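Local coordinates for protein putative peptidase (Chlamydophila abortus, PDB 3CE2) that is a putative zinc metallopeptidase of the M3B oligopeptidase F family, and probably cleaves small bioactive peptides, at residues A[38-43]-A[111-116]; A[334-339]-A[395-400]. All coordinates share one frame; numbering follows the deposited sequence.

Contact 1: residues A[38-43]-A[111-116]; sequences ADLDSF and THLHTL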
loop_
_atom_site.group_PDB
_atom_site.type_symbol
_atom_site.label_atom_id
_atom_site.label_comp_id
_atom_site.label_asym_id
_atom_site.label_seq_id
_atom_site.Cartn_x
_atom_site.Cartn_y
_atom_site.Cartn_z
ATOM N N ALA A 38 31.466 13.170 5.075
ATOM C CA ALA A 38 31.749 14.397 5.804
ATOM C C ALA A 38 30.533 14.801 6.666
ATOM O O ALA A 38 30.643 14.992 7.886
ATOM C CB ALA A 38 32.122 15.506 4.822
ATOM N N ASP A 39 29.375 14.902 6.019
ATOM C CA ASP A 39 28.142 15.205 6.709
ATOM C C ASP A 39 27.805 14.185 7.809
ATOM O O ASP A 39 27.535 14.578 8.939
ATOM C CB ASP A 39 26.999 15.297 5.702
ATOM C CG ASP A 39 26.108 16.495 5.950
ATOM O OD1 ASP A 39 26.664 17.587 6.217
ATOM O OD2 ASP A 39 24.863 16.340 5.873
ATOM N N LEU A 40 27.813 12.889 7.485
ATOM C CA LEU A 40 27.554 11.845 8.485
ATOM C C LEU A 40 28.393 12.104 9.717
ATOM O O LEU A 40 27.975 11.848 10.852
ATOM C CB LEU A 40 27.898 10.455 7.941
ATOM C CG LEU A 40 27.644 9.280 8.905
ATOM C CD1 LEU A 40 26.188 8.808 8.877
ATOM C CD2 LEU A 40 28.575 8.087 8.647
ATOM N N ASP A 41 29.590 12.624 9.471
ATOM C CA ASP A 41 30.550 12.912 10.533
ATOM C C ASP A 41 30.071 13.992 11.523
ATOM O O ASP A 41 30.182 13.783 12.735
ATOM C CB ASP A 41 31.935 13.255 9.944
ATOM C CG ASP A 41 32.691 12.018 9.429
ATOM O OD1 ASP A 41 32.268 10.877 9.718
ATOM O OD2 ASP A 41 33.719 12.189 8.734
ATOM N N SER A 42 29.530 15.112 11.020
ATOM C CA SER A 42 29.094 16.242 11.879
ATOM C C SER A 42 28.452 15.762 13.168
ATOM O O SER A 42 28.552 16.412 14.210
ATOM C CB SER A 42 28.083 17.170 11.186
ATOM O OG SER A 42 27.866 16.836 9.832
ATOM N N PHE A 43 27.769 14.629 13.086
ATOM C CA PHE A 43 27.055 14.113 14.232
ATOM C C PHE A 43 27.976 13.704 15.386
ATOM O O PHE A 43 27.591 13.813 16.557
ATOM C CB PHE A 43 26.124 12.973 13.814
ATOM C CG PHE A 43 24.875 13.450 13.152
ATOM C CD1 PHE A 43 23.945 14.188 13.864
ATOM C CD2 PHE A 43 24.635 13.187 11.817
ATOM C CE1 PHE A 43 22.797 14.646 13.262
ATOM C CE2 PHE A 43 23.477 13.635 11.206
ATOM C CZ PHE A 43 22.559 14.365 11.931
ATOM N N THR A 111 21.843 3.876 9.156
ATOM C CA THR A 111 20.799 3.077 9.756
ATOM C C THR A 111 21.008 3.025 11.274
ATOM O O THR A 111 20.064 3.179 12.060
ATOM C CB THR A 111 20.748 1.643 9.143
ATOM O OG1 THR A 111 20.441 1.749 7.750
ATOM C CG2 THR A 111 19.659 0.760 9.842
ATOM N N HIS A 112 22.251 2.808 11.686
ATOM C CA HIS A 112 22.558 2.718 13.103
ATOM C C HIS A 112 22.213 4.063 13.744
ATOM O O HIS A 112 21.592 4.107 14.800
ATOM C CB HIS A 112 24.036 2.380 13.301
ATOM C CG HIS A 112 24.502 2.494 14.719
ATOM N ND1 HIS A 112 24.030 1.674 15.727
ATOM C CD2 HIS A 112 25.409 3.321 15.296
ATOM C CE1 HIS A 112 24.620 1.999 16.865
ATOM N NE2 HIS A 112 25.465 2.992 16.631
ATOM N N LEU A 113 22.603 5.148 13.078
ATOM C CA LEU A 113 22.273 6.507 13.528
ATOM C C LEU A 113 20.777 6.749 13.749
ATOM O O LEU A 113 20.383 7.388 14.724
ATOM C CB LEU A 113 22.825 7.546 12.560
ATOM C CG LEU A 113 24.139 8.098 13.082
ATOM C CD1 LEU A 113 24.523 9.450 12.439
ATOM C CD2 LEU A 113 23.968 8.226 14.578
ATOM N N HIS A 114 19.953 6.233 12.842
ATOM C CA HIS A 114 18.517 6.364 12.966
ATOM C C HIS A 114 18.021 5.636 14.183
ATOM O O HIS A 114 17.093 6.093 14.835
ATOM C CB HIS A 114 17.802 5.827 11.735
ATOM C CG HIS A 114 17.651 6.840 10.642
ATOM N ND1 HIS A 114 18.682 7.175 9.789
ATOM C CD2 HIS A 114 16.588 7.587 10.256
ATOM C CE1 HIS A 114 18.262 8.079 8.921
ATOM N NE2 HIS A 114 16.996 8.348 9.186
ATOM N N THR A 115 18.634 4.505 14.499
ATOM C CA THR A 115 18.191 3.728 15.645
ATOM C C THR A 115 18.590 4.434 16.939
ATOM O O THR A 115 17.905 4.335 17.968
ATOM C CB THR A 115 18.736 2.275 15.594
ATOM O OG1 THR A 115 18.449 1.712 14.308
ATOM C CG2 THR A 115 18.059 1.403 16.661
ATOM N N LEU A 116 19.682 5.176 16.873
ATOM C CA LEU A 116 20.155 5.901 18.032
ATOM C C LEU A 116 19.172 7.037 18.281
ATOM O O LEU A 116 18.581 7.153 19.359
ATOM C CB LEU A 116 21.559 6.447 17.764
ATOM C CG LEU A 116 22.674 6.133 18.772
ATOM C CD1 LEU A 116 22.494 4.735 19.389
ATOM C CD2 LEU A 116 24.036 6.259 18.079
#
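Leu113 reaches across to Leu40 and Phe43, and one methyl group does all the touching. Its CD1 lies 3.8 Å from Phe43 CD2. The same CD1 is 4.0 Å from Leu40 CD1, so one methyl touches both a ring and an aliphatic tip, from directions about 90° apart. The methyl approaches the phenyl ring at a slant, beside the CB, CG and CD2 side of Phe43. The CB bond of Phe43 points at helix 101-120, whereas Leu40 has to extend to arrive. With its CG anti to the backbone N (chi1 -179°), Leu40 carries CD1 forward to Leu113. This is the close part of the contact. It is small, burying 106 Å², and the CA atoms of Phe43 and Leu113 stay 9.0 Å apart.

On the solvent side, Asp41 points away from helix 101-120 and, like Ala38 and Ser42, is exposed. On the second helix His112 and Thr115 are likewise exposed. Thr115 OG1 turns back to its own helix and bonds to Thr111 O at 3.1 Å. That carbonyl also accepts from Thr115 N, and the two donors come from opposite faces of its plane.

Other residues pack around the contact. Trp53 meets both Phe43 and Leu113, and Leu83 and Leu86 of helix 66-96 touch Phe43. Lys82, a charged neighbour, makes a cation-pi contact with the Phe43 ring. The contact joins residues 38-43, from helix 33-42 into the loop at Phe43, to helix 101-120, away from the zinc sites. Across the segments its chemistry is apolar, which implies cohesion through van der Waals packing and burial of Leu113.

Contact 2: residues A[334-339]-A[395-400]; sequences VDLIYT and YDVSVI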
loop_
_atom_site.group_PDB
_atom_site.type_symbol
_atom_site.label_atom_id
_atom_site.label_comp_id
_atom_site.label_asym_id
_atom_site.label_seq_id
_atom_site.Cartn_x
_atom_site.Cartn_y
_atom_site.Cartn_z
ATOM N N VAL A 334 8.060 6.722 -22.534
ATOM C CA VAL A 334 7.800 8.110 -22.210
ATOM C C VAL A 334 6.771 8.779 -23.136
ATOM O O VAL A 334 5.830 9.410 -22.672
ATOM C CB VAL A 334 9.091 8.921 -22.192
ATOM C CG1 VAL A 334 8.774 10.366 -21.859
ATOM C CG2 VAL A 334 10.066 8.329 -21.169
ATOM N N ASP A 335 6.929 8.633 -24.444
ATOM C CA ASP A 335 5.972 9.236 -25.367
ATOM C C ASP A 335 4.575 8.726 -25.069
ATOM O O ASP A 335 3.587 9.462 -25.179
ATOM C CB ASP A 335 6.336 8.921 -26.819
ATOM C CG ASP A 335 7.656 9.534 -27.227
ATOM O OD1 ASP A 335 8.095 10.480 -26.531
ATOM O OD2 ASP A 335 8.252 9.070 -28.235
ATOM N N LEU A 336 4.502 7.453 -24.694
ATOM C CA LEU A 336 3.237 6.819 -24.374
ATOM C C LEU A 336 2.638 7.425 -23.096
ATOM O O LEU A 336 1.484 7.865 -23.086
ATOM C CB LEU A 336 3.431 5.309 -24.232
ATOM C CG LEU A 336 2.171 4.458 -24.370
ATOM C CD1 LEU A 336 1.392 4.867 -25.622
ATOM C CD2 LEU A 336 2.531 2.983 -24.398
ATOM N N ILE A 337 3.430 7.457 -22.030
ATOM C CA ILE A 337 2.991 8.063 -20.786
ATOM C C ILE A 337 2.486 9.470 -21.082
ATOM O O ILE A 337 1.361 9.835 -20.723
ATOM C CB ILE A 337 4.150 8.176 -19.769
ATOM C CG1 ILE A 337 4.569 6.793 -19.278
ATOM C CG2 ILE A 337 3.750 9.053 -18.589
ATOM C CD1 ILE A 337 3.409 5.978 -18.837
ATOM N N TYR A 338 3.327 10.242 -21.760
ATOM C CA TYR A 338 3.055 11.640 -22.039
ATOM C C TYR A 338 1.678 11.874 -22.670
ATOM O O TYR A 338 0.934 12.759 -22.260
ATOM C CB TYR A 338 4.165 12.211 -22.916
ATOM C CG TYR A 338 4.109 13.706 -23.055
ATOM C CD1 TYR A 338 4.666 14.527 -22.093
ATOM C CD2 TYR A 338 3.499 14.299 -24.156
ATOM C CE1 TYR A 338 4.624 15.901 -22.216
ATOM C CE2 TYR A 338 3.441 15.676 -24.287
ATOM C CZ TYR A 338 4.009 16.468 -23.315
ATOM O OH TYR A 338 3.959 17.840 -23.432
ATOM N N THR A 339 1.317 11.082 -23.665
ATOM C CA THR A 339 -0.002 11.271 -24.255
ATOM C C THR A 339 -1.097 10.632 -23.414
ATOM O O THR A 339 -2.218 11.131 -23.369
ATOM C CB THR A 339 -0.082 10.738 -25.710
ATOM O OG1 THR A 339 0.309 9.356 -25.740
ATOM C CG2 THR A 339 0.829 11.563 -26.637
ATOM N N TYR A 395 3.910 -4.155 -19.376
ATOM C CA TYR A 395 4.008 -4.163 -17.922
ATOM C C TYR A 395 5.005 -3.108 -17.433
ATOM O O TYR A 395 4.703 -2.353 -16.518
ATOM C CB TYR A 395 4.406 -5.539 -17.393
ATOM C CG TYR A 395 4.660 -5.523 -15.904
ATOM C CD1 TYR A 395 3.589 -5.500 -14.985
ATOM C CD2 TYR A 395 5.965 -5.503 -15.405
ATOM C CE1 TYR A 395 3.817 -5.472 -13.588
ATOM C CE2 TYR A 395 6.215 -5.465 -14.023
ATOM C CZ TYR A 395 5.141 -5.451 -13.117
ATOM O OH TYR A 395 5.412 -5.409 -11.753
ATOM N N ASP A 396 6.183 -3.060 -18.052
ATOM C CA ASP A 396 7.185 -2.020 -17.777
ATOM C C ASP A 396 6.607 -0.609 -17.847
ATOM O O ASP A 396 6.748 0.186 -16.912
ATOM C CB ASP A 396 8.347 -2.096 -18.772
ATOM C CG ASP A 396 9.366 -3.164 -18.422
ATOM O OD1 ASP A 396 10.105 -2.985 -17.434
ATOM O OD2 ASP A 396 9.456 -4.166 -19.170
ATOM N N VAL A 397 5.976 -0.292 -18.972
ATOM C CA VAL A 397 5.401 1.029 -19.178
ATOM C C VAL A 397 4.492 1.414 -18.012
ATOM O O VAL A 397 4.592 2.518 -17.480
ATOM C CB VAL A 397 4.629 1.101 -20.499
ATOM C CG1 VAL A 397 4.125 2.505 -20.737
ATOM C CG2 VAL A 397 5.526 0.670 -21.643
ATOM N N SER A 398 3.635 0.494 -17.584
ATOM C CA SER A 398 2.708 0.809 -16.509
ATOM C C SER A 398 3.419 0.977 -15.147
ATOM O O SER A 398 2.933 1.684 -14.254
ATOM C CB SER A 398 1.611 -0.248 -16.418
ATOM O OG SER A 398 2.015 -1.232 -15.501
ATOM N N VAL A 399 4.569 0.336 -14.997
ATOM C CA VAL A 399 5.369 0.502 -13.793
ATOM C C VAL A 399 5.923 1.939 -13.742
ATOM O O VAL A 399 5.959 2.575 -12.684
ATOM C CB VAL A 399 6.489 -0.580 -13.707
ATOM C CG1 VAL A 399 7.527 -0.215 -12.677
ATOM C CG2 VAL A 399 5.878 -1.924 -13.363
ATOM N N ILE A 400 6.322 2.465 -14.897
ATOM C CA ILE A 400 6.651 3.883 -14.984
ATOM C C ILE A 400 5.439 4.737 -14.601
ATOM O O ILE A 400 5.581 5.695 -13.838
ATOM C CB ILE A 400 7.050 4.278 -16.392
ATOM C CG1 ILE A 400 8.345 3.613 -16.790
ATOM C CG2 ILE A 400 7.203 5.782 -16.509
ATOM C CD1 ILE A 400 8.704 3.916 -18.219
#
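Ile337 faces Val397 and Ile400 where helix 330-340 crosses helix 394-416. The axes of the two short segments pass 10.0 Å apart at -54°. The CA atoms of Ile337 and Val397 are 7.6 Å from each other.

Ile337 can be followed outward. Its CB points toward the second helix but makes no close contact there itself. CG2, anti to the backbone N, leaves the touching to the other branch. CG1 is beside the backbone N (chi1 -69°) and lies 4.0 Å from Ile400 CG2. The tip goes on to Val397: Ile337 CD1 is 4.0 Å from Val397 CG1 and 3.9 Å from Val397 O. The side chains of Ile337 and Val397 run past each other in opposite senses, while that of Ile400 is crossed at a slant.

Val397 CG1 has a second neighbour. Leu336 CD2 meets it at 4.0 Å, the two side chains standing nearly at right angles. Ala333 and Phe330, earlier on helix 330-340, also pack on Ile400, and Leu352 and Leu356 of helix 345-357 bring a third helix to the cluster.

Helix 394-416 carries the HExxH zinc motif of this peptidase family. Ile400 lies just before it, its side chain about 7 Å from that of zinc ligand His402. The chemistry implies that hydrophobic packing joins the start of the metal-binding helix to its neighbour.

Contact 1 (38-43 with 111-116) and contact 2 (334-339 with 395-400) follow one another along the chain and do not touch. Their centres are 38 Å apart, and the nearest atoms are about 24 Å apart. Both are apolar, contact 1 with an aromatic ring and contact 2 with aliphatic side chains alone. Contact 2 is the more buried. Their relation to the metal also differs. In contact 2 the side chain of Ile400 is about 12 Å from a bound zinc ion and about 11 Å from the side chain of His406. His402, His406 and Glu430 bind one zinc. Contact 1 lies away from the zinc sites, and its centre is about 29 Å from the centre of the chain.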